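Local coordinates for stromal cell-derived factor 2-like protein (Arabidopsis thaliana, PDB 3MAL) that takes part in endoplasmic reticulum protein quality control and the unfolded protein response, forming a complex with ERDJ3B and BIP1 needed for plant immune receptor kinase accumulation, at residues L35-V40 against G47-T52; W96-L101 against N120-D125. All coordinates share one frame; numbering follows the deposited sequence.

How the contacts relate
The two contacts follow one another along the chain: contact 1 closes, within the first MIR repeat of the beta-trefoil, before contact 2 opens in the second. Their centres are about 13 Å apart. Contact 1 joins strands 34-38 and 49-54; contact 2 sets strand 96-100 against the loop between strands 110-115 and 127-131. All but that loop belong to one antiparallel sheet, in which 110-115 pairs with both 49-54 and 96-100. The contacts also touch directly. L35 CD2 and V51 CG1 pack against the methyls of L97, and Q48 OE1 lies 3.5 Å from H98 CD2, so successive repeats meet through apolar and polar side chains alike.

Contact 1: L35-V40 against G47-T52; sequences LHSHDV and GQQSVT
H36 and T52 pair in an antiparallel beta hairpin of the first MIR repeat of the beta-trefoil, their side chains side by side and pointing the same way. T52 N gives H36 O a nearly straight bond (166° at the hydrogen), whereas the return bond from H36 N to T52 O is weak. The side chains join the pair again: H36 ND1 donates to T52 OG1 over 3.1 Å, with the hydroxyl oxygen tilted from the imidazole plane, and Q169 holds that hydroxyl as well. On the face of the sheet that carries S37 and V51, V51 CG1 meets L35 CD1 at 3.6 Å, methyl against methyl. The packing stays tight around S37, whose OG sits 2.8 Å from S50 O and 2.9 Å from Q49 OE1; its one proton can serve either oxygen, and Q49 OE1 is in any case hydrogen-bonded to T93. With CG anti to its backbone N (chi1 -176°) and the chain extended beyond it, Q49 carries OE1 to S37 OG.

The far end is looser and wetter. D39, centre of an inverse gamma turn, bends the chain round a corner, and its carboxylate reaches Q49 NE2 through a water that donates to OD1 and accepts from the amide. V40 still ties the loop back: S50 N bonds V40 O at 3.0 Å, almost straight at 175°. S50 OG donates to the same carbonyl oxygen over 2.9 Å from above its plane, while H38 NE2, lying 2.9 Å from S50 OG, donates to that hydroxyl within the imidazole plane.

Contact 2: W96-L101 against N120-D125; sequences WLHSHL and NSDTGD
D125 OD2, 3.5 Å from W96 CG, is gripped by two donors of its own loop: S121 OG bonds it at 2.7 Å on the anti lone pair, and D122 N comes from above the carboxylate plane. This leaves D125 OD1 turned to H98, whose ND1 donates over a short 2.6 Å, nearly straight (162°) and close to the ring plane, though it meets the oxygen from above the carboxylate. H98 CG stands anti to the backbone N (chi1 -168°), and the imidazole turns its ND1-CE1 edge to the loop. D122 OD1 lies at that edge, 3.3 Å from CE1, and also closes an Asx turn by accepting from G124 N. One atom further round the ring, H98 NE2 gives a weak bond to a water that donates to D122 OD2.

W96 receives S121 CB over a face of its five-membered ring, while its NE1 bonds D117 O. The backbones join where S99 N donates to G124 O at 3.2 Å, an oxygen that also accepts from H148. Strand 96-100 thus has the short 3-10 turn 123-125 against it and pairs with strand 110-115, whose F115 stacks on H98.

Contact 1: L35-V40 against G47-T52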
ATOM      1  N   LEU A  35       4.053  -1.359  -5.808  1.00  6.52           N
ATOM      2  CA  LEU A  35       4.132  -1.716  -4.395  1.00  6.36           C
ATOM      3  C   LEU A  35       4.327  -3.233  -4.254  1.00  6.54           C
ATOM      4  O   LEU A  35       3.562  -4.024  -4.810  1.00  6.29           O
ATOM      5  CB  LEU A  35       2.872  -1.212  -3.655  1.00  5.51           C
ATOM      6  CG  LEU A  35       2.880  -1.307  -2.117  1.00  5.46           C
ATOM      7  CD1 LEU A  35       3.903  -0.310  -1.520  1.00  4.21           C
ATOM      8  CD2 LEU A  35       1.460  -1.108  -1.534  1.00  3.90           C
ATOM      9  N   HIS A  36       5.350  -3.629  -3.494  1.00  6.71           N
ATOM     10  CA  HIS A  36       5.853  -4.979  -3.506  1.00  6.41           C
ATOM     11  C   HIS A  36       6.348  -5.417  -2.116  1.00  6.21           C
ATOM     12  O   HIS A  36       6.872  -4.615  -1.323  1.00  6.27           O
ATOM     13  CB  HIS A  36       6.985  -5.041  -4.556  1.00  6.70           C
ATOM     14  CG  HIS A  36       7.811  -6.295  -4.544  1.00  6.61           C
ATOM     15  ND1 HIS A  36       8.935  -6.432  -3.763  1.00  8.13           N
ATOM     16  CD2 HIS A  36       7.750  -7.412  -5.310  1.00  5.16           C
ATOM     17  CE1 HIS A  36       9.487  -7.611  -3.993  1.00  7.09           C
ATOM     18  NE2 HIS A  36       8.789  -8.221  -4.933  1.00  7.66           N
ATOM     19  N   SER A  37       6.153  -6.697  -1.804  1.00  6.56           N
ATOM     20  CA  SER A  37       6.737  -7.259  -0.576  1.00  6.37           C
ATOM     21  C   SER A  37       7.270  -8.648  -0.847  1.00  6.79           C
ATOM     22  O   SER A  37       7.193  -9.147  -1.973  1.00  7.20           O
ATOM     23  CB  SER A  37       5.756  -7.214   0.623  1.00  5.88           C
ATOM     24  OG  SER A  37       6.446  -7.351   1.868  1.00  8.18           O
ATOM     25  N   HIS A  38       7.810  -9.278   0.183  1.00  7.29           N
ATOM     26  CA  HIS A  38       8.521 -10.533   0.017  1.00  8.18           C
ATOM     27  C   HIS A  38       8.926 -10.996   1.406  1.00  8.85           C
ATOM     28  O   HIS A  38       8.806 -10.237   2.354  1.00  7.64           O
ATOM     29  CB  HIS A  38       9.745 -10.370  -0.903  1.00  8.57           C
ATOM     30  CG  HIS A  38      10.556  -9.113  -0.687  1.00  8.80           C
ATOM     31  ND1 HIS A  38      11.432  -8.632  -1.640  1.00 10.23           N
ATOM     32  CD2 HIS A  38      10.627  -8.251   0.353  1.00  8.40           C
ATOM     33  CE1 HIS A  38      12.024  -7.543  -1.182  1.00 11.84           C
ATOM     34  NE2 HIS A  38      11.560  -7.294   0.027  1.00 10.84           N
ATOM     35  N   ASP A  39       9.455 -12.214   1.500  1.00  9.79           N
ATOM     36  CA  ASP A  39       9.746 -12.852   2.777  1.00 11.39           C
ATOM     37  C   ASP A  39      11.137 -12.484   3.355  1.00 11.32           C
ATOM     38  O   ASP A  39      11.934 -13.369   3.663  1.00 10.84           O
ATOM     39  CB  ASP A  39       9.610 -14.388   2.614  1.00 12.20           C
ATOM     40  CG  ASP A  39       9.679 -15.129   3.929  1.00 16.93           C
ATOM     41  OD1 ASP A  39       9.536 -14.487   4.994  1.00 18.05           O
ATOM     42  OD2 ASP A  39       9.887 -16.379   3.911  1.00 19.97           O
ATOM     43  N   VAL A  40      11.427 -11.187   3.518  1.00 10.74           N
ATOM     44  CA  VAL A  40      12.738 -10.727   4.045  1.00 10.48           C
ATOM     45  C   VAL A  40      12.574  -9.428   4.818  1.00 10.40           C
ATOM     46  O   VAL A  40      11.900  -8.517   4.365  1.00 10.03           O
ATOM     47  CB  VAL A  40      13.830 -10.598   2.913  1.00 10.62           C
ATOM     48  CG1 VAL A  40      13.449  -9.637   1.849  1.00 12.35           C
ATOM     49  CG2 VAL A  40      15.203 -10.233   3.405  1.00 10.13           C
ATOM     50  N   GLY A  47      12.821  -3.838  12.051  1.00 12.30           N
ATOM     51  CA  GLY A  47      13.168  -5.227  11.727  1.00 11.80           C
ATOM     52  C   GLY A  47      11.990  -6.044  11.182  1.00 11.37           C
ATOM     53  O   GLY A  47      12.073  -7.278  11.091  1.00 11.35           O
ATOM     54  N   GLN A  48      10.881  -5.387  10.831  1.00  9.72           N
ATOM     55  CA  GLN A  48       9.736  -6.114  10.248  1.00  9.06           C
ATOM     56  C   GLN A  48       9.981  -6.427   8.750  1.00  8.61           C
ATOM     57  O   GLN A  48      10.971  -5.983   8.179  1.00  7.64           O
ATOM     58  CB  GLN A  48       8.416  -5.351  10.466  1.00  8.92           C
ATOM     59  CG  GLN A  48       7.985  -5.287  11.953  1.00  9.95           C
ATOM     60  CD  GLN A  48       6.907  -4.258  12.221  1.00 12.47           C
ATOM     61  OE1 GLN A  48       6.268  -3.756  11.297  1.00 14.46           O
ATOM     62  NE2 GLN A  48       6.704  -3.935  13.488  1.00 12.05           N
ATOM     63  N   GLN A  49       9.074  -7.190   8.136  1.00  9.21           N
ATOM     64  CA  GLN A  49       9.156  -7.536   6.704  1.00  8.73           C
ATOM     65  C   GLN A  49       9.186  -6.274   5.863  1.00  9.36           C
ATOM     66  O   GLN A  49       8.363  -5.353   6.067  1.00 10.01           O
ATOM     67  CB  GLN A  49       7.955  -8.394   6.308  1.00  9.00           C
ATOM     68  CG  GLN A  49       7.970  -8.923   4.846  1.00  9.04           C
ATOM     69  CD  GLN A  49       6.787  -9.839   4.559  1.00  8.60           C
ATOM     70  OE1 GLN A  49       5.870  -9.479   3.804  1.00  7.82           O
ATOM     71  NE2 GLN A  49       6.788 -11.022   5.176  1.00  5.44           N
ATOM     72  N   SER A  50      10.104  -6.230   4.898  1.00  8.76           N
ATOM     73  CA  SER A  50      10.321  -5.043   4.087  1.00  8.08           C
ATOM     74  C   SER A  50       9.337  -4.926   2.921  1.00  7.82           C
ATOM     75  O   SER A  50       8.702  -5.903   2.500  1.00  7.23           O
ATOM     76  CB  SER A  50      11.759  -5.015   3.568  1.00  7.70           C
ATOM     77  OG  SER A  50      11.982  -6.120   2.700  1.00  7.27           O
ATOM     78  N   VAL A  51       9.171  -3.692   2.471  1.00  8.31           N
ATOM     79  CA  VAL A  51       8.256  -3.327   1.383  1.00  7.27           C
ATOM     80  C   VAL A  51       9.098  -2.445   0.434  1.00  7.76           C
ATOM     81  O   VAL A  51       9.889  -1.629   0.894  1.00  8.51           O
ATOM     82  CB  VAL A  51       7.021  -2.555   1.943  1.00  8.05           C
ATOM     83  CG1 VAL A  51       6.230  -1.870   0.808  1.00  5.69           C
ATOM     84  CG2 VAL A  51       6.123  -3.485   2.751  1.00  8.11           C
ATOM     85  N   THR A  52       8.938  -2.631  -0.876  1.00  7.68           N
ATOM     86  CA  THR A  52       9.711  -1.898  -1.883  1.00  7.21           C
ATOM     87  C   THR A  52       8.860  -1.536  -3.086  1.00  7.78           C
ATOM     88  O   THR A  52       7.694  -1.963  -3.199  1.00  7.92           O
ATOM     89  CB  THR A  52      10.914  -2.733  -2.430  1.00  7.17           C
ATOM     90  OG1 THR A  52      10.426  -3.812  -3.244  1.00  6.03           O
ATOM     91  CG2 THR A  52      11.793  -3.272  -1.300  1.00  7.57           C
TER
HETATM   92  O   HOH W   1       9.132 -11.850   6.576  1.00 19.88           O

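Contact 2: W96-L101 against N120-D125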
ATOM      1  N   TRP A  96       0.284  -7.330   6.659  1.00  8.75           N
ATOM      2  CA  TRP A  96      -0.496  -6.098   6.399  1.00  8.37           C
ATOM      3  C   TRP A  96       0.433  -4.935   6.090  1.00  8.12           C
ATOM      4  O   TRP A  96       1.431  -4.763   6.778  1.00  7.83           O
ATOM      5  CB  TRP A  96      -1.346  -5.736   7.635  1.00  8.18           C
ATOM      6  CG  TRP A  96      -2.218  -6.860   8.058  1.00  8.65           C
ATOM      7  CD1 TRP A  96      -1.935  -7.834   8.980  1.00  9.45           C
ATOM      8  CD2 TRP A  96      -3.500  -7.161   7.527  1.00  9.19           C
ATOM      9  NE1 TRP A  96      -2.985  -8.729   9.054  1.00 10.19           N
ATOM     10  CE2 TRP A  96      -3.954  -8.337   8.165  1.00 10.65           C
ATOM     11  CE3 TRP A  96      -4.316  -6.555   6.564  1.00  9.11           C
ATOM     12  CZ2 TRP A  96      -5.194  -8.910   7.876  1.00 10.22           C
ATOM     13  CZ3 TRP A  96      -5.554  -7.108   6.296  1.00  9.38           C
ATOM     14  CH2 TRP A  96      -5.977  -8.283   6.936  1.00  9.28           C
ATOM     15  N   LEU A  97       0.115  -4.146   5.059  1.00  7.36           N
ATOM     16  CA  LEU A  97       0.831  -2.877   4.819  1.00  7.11           C
ATOM     17  C   LEU A  97       0.781  -2.011   6.103  1.00  6.85           C
ATOM     18  O   LEU A  97      -0.295  -1.766   6.646  1.00  6.94           O
ATOM     19  CB  LEU A  97       0.197  -2.108   3.645  1.00  6.93           C
ATOM     20  CG  LEU A  97       1.029  -0.897   3.188  1.00  7.70           C
ATOM     21  CD1 LEU A  97       2.404  -1.364   2.647  1.00  8.03           C
ATOM     22  CD2 LEU A  97       0.254   0.000   2.178  1.00  7.90           C
ATOM     23  N   HIS A  98       1.937  -1.556   6.574  1.00  6.67           N
ATOM     24  CA  HIS A  98       2.073  -1.058   7.966  1.00  7.61           C
ATOM     25  C   HIS A  98       3.026   0.138   8.016  1.00  8.15           C
ATOM     26  O   HIS A  98       3.974   0.238   7.226  1.00  7.00           O
ATOM     27  CB  HIS A  98       2.639  -2.195   8.843  1.00  7.05           C
ATOM     28  CG  HIS A  98       2.589  -1.962  10.332  1.00  7.61           C
ATOM     29  ND1 HIS A  98       1.474  -2.240  11.101  1.00  9.65           N
ATOM     30  CD2 HIS A  98       3.557  -1.580  11.205  1.00  6.09           C
ATOM     31  CE1 HIS A  98       1.748  -2.001  12.375  1.00  8.56           C
ATOM     32  NE2 HIS A  98       3.003  -1.600  12.463  1.00  9.51           N
ATOM     33  N   SER A  99       2.788   1.027   8.949  1.00  8.72           N
ATOM     34  CA  SER A  99       3.735   2.118   9.283  1.00  9.49           C
ATOM     35  C   SER A  99       3.768   2.414  10.808  1.00 10.92           C
ATOM     36  O   SER A  99       3.076   1.806  11.550  1.00 11.15           O
ATOM     37  CB  SER A  99       3.730   3.379   8.390  1.00  8.90           C
ATOM     38  OG  SER A  99       4.831   4.237   8.510  1.00  8.38           O
ATOM     39  N   HIS A 100       4.686   3.298  11.192  1.00 11.71           N
ATOM     40  CA  HIS A 100       5.087   3.553  12.534  1.00 12.72           C
ATOM     41  C   HIS A 100       6.309   4.504  12.555  1.00 13.33           C
ATOM     42  O   HIS A 100       6.781   4.932  11.558  1.00 12.31           O
ATOM     43  CB  HIS A 100       5.358   2.253  13.261  1.00 13.08           C
ATOM     44  CG  HIS A 100       6.180   1.245  12.514  1.00 12.81           C
ATOM     45  ND1 HIS A 100       6.900   1.520  11.376  1.00 14.21           N
ATOM     46  CD2 HIS A 100       6.375  -0.067  12.760  1.00 11.29           C
ATOM     47  CE1 HIS A 100       7.537   0.440  10.984  1.00 12.78           C
ATOM     48  NE2 HIS A 100       7.233  -0.541  11.803  1.00 15.80           N
ATOM     49  N   LEU A 101       6.739   4.858  13.742  1.00 14.24           N
ATOM     50  CA  LEU A 101       7.780   5.841  13.866  1.00 15.39           C
ATOM     51  C   LEU A 101       9.164   5.228  13.888  1.00 16.53           C
ATOM     52  O   LEU A 101       9.871   5.363  14.866  1.00 18.19           O
ATOM     53  CB  LEU A 101       7.571   6.758  15.074  1.00 15.45           C
ATOM     54  CG  LEU A 101       6.260   7.524  15.237  1.00 17.06           C
ATOM     55  CD1 LEU A 101       6.039   8.175  16.587  1.00 19.71           C
ATOM     56  CD2 LEU A 101       6.035   8.488  14.190  1.00 18.35           C
ATOM     57  N   ASN A 120      -3.076 -11.393  13.512  1.00 21.71           N
ATOM     58  CA  ASN A 120      -2.416 -10.261  14.118  1.00 20.21           C
ATOM     59  C   ASN A 120      -2.462  -9.039  13.193  1.00 18.86           C
ATOM     60  O   ASN A 120      -1.732  -8.956  12.207  1.00 17.95           O
ATOM     61  CB  ASN A 120      -0.969 -10.641  14.477  1.00 21.07           C
ATOM     62  CG  ASN A 120      -0.285  -9.609  15.360  1.00 23.95           C
ATOM     63  OD1 ASN A 120      -0.951  -8.819  16.054  1.00 28.29           O
ATOM     64  ND2 ASN A 120       1.063  -9.600  15.339  1.00 25.19           N
ATOM     65  N   SER A 121      -3.353  -8.109  13.517  1.00 17.18           N
ATOM     66  CA  SER A 121      -3.445  -6.827  12.831  1.00 15.99           C
ATOM     67  C   SER A 121      -3.673  -5.785  13.913  1.00 16.02           C
ATOM     68  O   SER A 121      -4.303  -6.082  14.942  1.00 16.29           O
ATOM     69  CB  SER A 121      -4.617  -6.843  11.826  1.00 16.01           C
ATOM     70  OG  SER A 121      -4.755  -5.610  11.127  1.00 13.58           O
ATOM     71  N   ASP A 122      -3.140  -4.582  13.721  1.00 14.94           N
ATOM     72  CA  ASP A 122      -3.457  -3.464  14.618  1.00 14.57           C
ATOM     73  C   ASP A 122      -3.718  -2.163  13.857  1.00 14.08           C
ATOM     74  O   ASP A 122      -3.685  -2.165  12.622  1.00 14.28           O
ATOM     75  CB  ASP A 122      -2.422  -3.302  15.747  1.00 14.15           C
ATOM     76  CG  ASP A 122      -1.055  -2.877  15.267  1.00 13.62           C
ATOM     77  OD1 ASP A 122      -0.932  -2.125  14.275  1.00 13.51           O
ATOM     78  OD2 ASP A 122      -0.073  -3.274  15.925  1.00 16.06           O
ATOM     79  N   THR A 123      -4.004  -1.066  14.569  1.00 13.01           N
ATOM     80  CA  THR A 123      -4.297   0.223  13.890  1.00 12.01           C
ATOM     81  C   THR A 123      -3.150   0.753  12.994  1.00 11.17           C
ATOM     82  O   THR A 123      -3.363   1.600  12.119  1.00  9.73           O
ATOM     83  CB  THR A 123      -4.751   1.342  14.870  1.00 12.23           C
ATOM     84  OG1 THR A 123      -3.675   1.709  15.728  1.00 12.00           O
ATOM     85  CG2 THR A 123      -5.961   0.901  15.709  1.00 14.41           C
ATOM     86  N   GLY A 124      -1.932   0.262  13.221  1.00  9.99           N
ATOM     87  CA  GLY A 124      -0.806   0.666  12.388  1.00  9.49           C
ATOM     88  C   GLY A 124      -0.940   0.124  10.968  1.00  9.48           C
ATOM     89  O   GLY A 124      -0.177   0.514  10.082  1.00  8.90           O
ATOM     90  N   ASP A 125      -1.904  -0.783  10.771  1.00  9.16           N
ATOM     91  CA  ASP A 125      -2.251  -1.320   9.447  1.00  9.13           C
ATOM     92  C   ASP A 125      -3.300  -0.458   8.717  1.00  9.10           C
ATOM     93  O   ASP A 125      -3.735  -0.807   7.621  1.00  8.91           O
ATOM     94  CB  ASP A 125      -2.790  -2.751   9.587  1.00  9.39           C
ATOM     95  CG  ASP A 125      -1.779  -3.712  10.197  1.00  9.31           C
ATOM     96  OD1 ASP A 125      -0.543  -3.509  10.087  1.00 10.67           O
ATOM     97  OD2 ASP A 125      -2.229  -4.697  10.801  1.00  8.93           O
TER
HETATM   98  O   HOH W   2      -2.799  -2.723   5.826  1.00  5.68           O
HETATM   99  O   HOH W   3       2.485  -1.859  15.690  1.00 32.59           O